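Local coordinates for protein gamma-glutamyl phosphate reductase (Thermotoga maritima, PDB 1O20) that probably catalyses the NADPH-dependent reduction of L-glutamyl phosphate to glutamate semialdehyde, the second step of proline biosynthesis from glutamate, at residues A[129-134]-A[152-157]. Residues are numbered along the deposited sequence; the frame is centred on the assembly and turned at random.
Sequences IGIIYE and NTILLR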
loop_
_atom_site.group_PDB
_atom_site.type_symbol
_atom_site.label_atom_id
_atom_site.label_comp_id
_atom_site.label_asym_id
_atom_site.label_seq_id
_atom_site.Cartn_x
_atom_site.Cartn_y
_atom_site.Cartn_z
ATOM N N ILE A 129 -4.132 -15.605 0.009
ATOM C CA ILE A 129 -3.139 -14.582 0.204
ATOM C C ILE A 129 -2.474 -14.729 1.556
ATOM O O ILE A 129 -3.156 -14.821 2.562
ATOM C CB ILE A 129 -3.811 -13.190 0.135
ATOM C CG1 ILE A 129 -4.509 -13.001 -1.220
ATOM C CG2 ILE A 129 -2.796 -12.129 0.323
ATOM C CD1 ILE A 129 -5.370 -11.777 -1.283
ATOM N N GLY A 130 -1.142 -14.755 1.555
ATOM C CA GLY A 130 -0.353 -14.595 2.761
ATOM C C GLY A 130 -0.014 -13.140 3.070
ATOM O O GLY A 130 0.590 -12.441 2.252
ATOM N N ILE A 131 -0.379 -12.686 4.261
ATOM C CA ILE A 131 -0.008 -11.355 4.713
ATOM C C ILE A 131 1.035 -11.487 5.832
ATOM O O ILE A 131 0.783 -12.103 6.868
ATOM C CB ILE A 131 -1.242 -10.558 5.211
ATOM C CG1 ILE A 131 -2.338 -10.529 4.146
ATOM C CG2 ILE A 131 -0.844 -9.165 5.564
ATOM C CD1 ILE A 131 -2.039 -9.603 2.946
ATOM N N ILE A 132 2.199 -10.884 5.612
ATOM C CA ILE A 132 3.277 -10.906 6.574
ATOM C C ILE A 132 3.476 -9.480 7.028
ATOM O O ILE A 132 3.869 -8.622 6.250
ATOM C CB ILE A 132 4.550 -11.490 5.978
ATOM C CG1 ILE A 132 4.274 -12.917 5.487
ATOM C CG2 ILE A 132 5.649 -11.500 7.047
ATOM C CD1 ILE A 132 5.090 -13.341 4.326
ATOM N N TYR A 133 3.158 -9.235 8.288
ATOM C CA TYR A 133 3.085 -7.882 8.793
ATOM C C TYR A 133 3.624 -7.831 10.203
ATOM O O TYR A 133 4.009 -8.856 10.778
ATOM C CB TYR A 133 1.645 -7.329 8.710
ATOM C CG TYR A 133 0.563 -8.100 9.468
ATOM C CD1 TYR A 133 -0.052 -7.551 10.573
ATOM C CD2 TYR A 133 0.113 -9.342 9.035
ATOM C CE1 TYR A 133 -1.078 -8.220 11.265
ATOM C CE2 TYR A 133 -0.898 -10.038 9.755
ATOM C CZ TYR A 133 -1.488 -9.465 10.847
ATOM O OH TYR A 133 -2.500 -10.096 11.540
ATOM N N GLU A 134 3.754 -6.623 10.718
ATOM C CA GLU A 134 4.385 -6.407 12.033
ATOM C C GLU A 134 3.275 -6.135 13.031
ATOM O O GLU A 134 2.358 -6.972 13.183
ATOM C CB GLU A 134 5.404 -5.235 12.038
ATOM C CG GLU A 134 6.287 -5.043 10.828
ATOM C CD GLU A 134 7.666 -5.624 10.988
ATOM O OE1 GLU A 134 7.777 -6.729 11.575
ATOM O OE2 GLU A 134 8.628 -4.987 10.485
ATOM N N ASN A 152 -10.876 -14.218 -1.932
ATOM C CA ASN A 152 -9.618 -14.833 -1.528
ATOM C C ASN A 152 -9.533 -15.230 -0.043
ATOM O O ASN A 152 -9.920 -14.478 0.824
ATOM C CB ASN A 152 -8.491 -13.841 -1.855
ATOM C CG ASN A 152 -8.483 -13.428 -3.319
ATOM O OD1 ASN A 152 -8.377 -14.277 -4.200
ATOM N ND2 ASN A 152 -8.659 -12.165 -3.578
ATOM N N THR A 153 -9.019 -16.415 0.267
ATOM C CA THR A 153 -8.737 -16.711 1.664
ATOM C C THR A 153 -7.437 -15.992 2.083
ATOM O O THR A 153 -6.698 -15.449 1.242
ATOM C CB THR A 153 -8.670 -18.199 1.927
ATOM O OG1 THR A 153 -7.670 -18.785 1.083
ATOM C CG2 THR A 153 -9.955 -18.884 1.550
ATOM N N ILE A 154 -7.176 -16.016 3.375
ATOM C CA ILE A 154 -6.016 -15.348 3.949
ATOM C C ILE A 154 -5.327 -16.082 5.093
ATOM O O ILE A 154 -5.946 -16.608 6.049
ATOM C CB ILE A 154 -6.426 -13.905 4.346
ATOM C CG1 ILE A 154 -5.219 -13.042 4.693
ATOM C CG2 ILE A 154 -7.355 -13.932 5.513
ATOM C CD1 ILE A 154 -5.645 -11.595 4.989
ATOM N N LEU A 155 -4.016 -16.081 4.994
ATOM C CA LEU A 155 -3.136 -16.593 6.013
ATOM C C LEU A 155 -2.359 -15.424 6.602
ATOM O O LEU A 155 -1.595 -14.793 5.943
ATOM C CB LEU A 155 -2.176 -17.603 5.400
ATOM C CG LEU A 155 -1.219 -18.259 6.389
ATOM C CD1 LEU A 155 -1.974 -18.980 7.512
ATOM C CD2 LEU A 155 -0.322 -19.236 5.688
ATOM N N LEU A 156 -2.596 -15.158 7.866
ATOM C CA LEU A 156 -2.061 -14.000 8.566
ATOM C C LEU A 156 -0.873 -14.409 9.419
ATOM O O LEU A 156 -0.959 -15.357 10.208
ATOM C CB LEU A 156 -3.147 -13.420 9.483
ATOM C CG LEU A 156 -4.387 -12.896 8.746
ATOM C CD1 LEU A 156 -5.554 -12.889 9.661
ATOM C CD2 LEU A 156 -4.121 -11.512 8.171
ATOM N N ARG A 157 0.222 -13.699 9.249
ATOM C CA ARG A 157 1.352 -13.730 10.178
ATOM C C ARG A 157 1.766 -12.287 10.570
ATOM O O ARG A 157 2.393 -11.548 9.814
ATOM C CB ARG A 157 2.509 -14.542 9.580
ATOM C CG ARG A 157 3.703 -14.752 10.500
ATOM C CD ARG A 157 4.740 -13.648 10.301
ATOM N NE ARG A 157 5.730 -13.582 11.343
ATOM C CZ ARG A 157 6.324 -12.463 11.715
ATOM N NH1 ARG A 157 6.016 -11.274 11.166
ATOM N NH2 ARG A 157 7.205 -12.525 12.675
HETATM O O HOH W 1 7.358 -8.727 13.141
#
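R157 and Y133 meet where two neighbouring parallel strands, 129-132 and 154-157, run out, and show how a beta-alpha-beta crossover sets its two strands side by side, in parallel. Five backbone hydrogen bonds join the segments, from I129 N to T153 O at the start to Y133 N to R157 O (2.9 Å) at the finish; between them I129 O and I131 O accept from L155 N and R157 N, and L155 O accepts from I131 N. The CB of R157 lies 4.0 Å from I131 O. CG leaves anti to the backbone N (chi1 -175°), and the chain then bends at chi2 (-92°), bringing CD to 4.0 Å from the CG2 methyl of I132. At the tip, R157 NH1 comes to 3.2 Å from Y133 O. NH1 is also weakly bonded to a water that donates to E134 OE1, while NH2 is hydrogen-bonded to T193 O. The Y133 ring ends up on the side of the sheet where L156 lies: its CD2 rests 3.3 Å from R157 O, CE2 lies 3.9 Å from L156 CD2, and its hydroxyl is hydrogen-bonded to T140. On that side too, I131 CG1 packs on I154 CD1 at 3.6 Å. Helix 138-149, the connection of the crossover, covers this face, touching Y133, I154 and L156. On the opposite face helix 15-30 packs against L155, and helix 196-201 against I132 and R157. The pair forms the centre of a four-stranded parallel sheet, consistent with the Rossmann-like cofactor-binding domain of aldehyde dehydrogenases, flanked by strands 210-213 and 187-189.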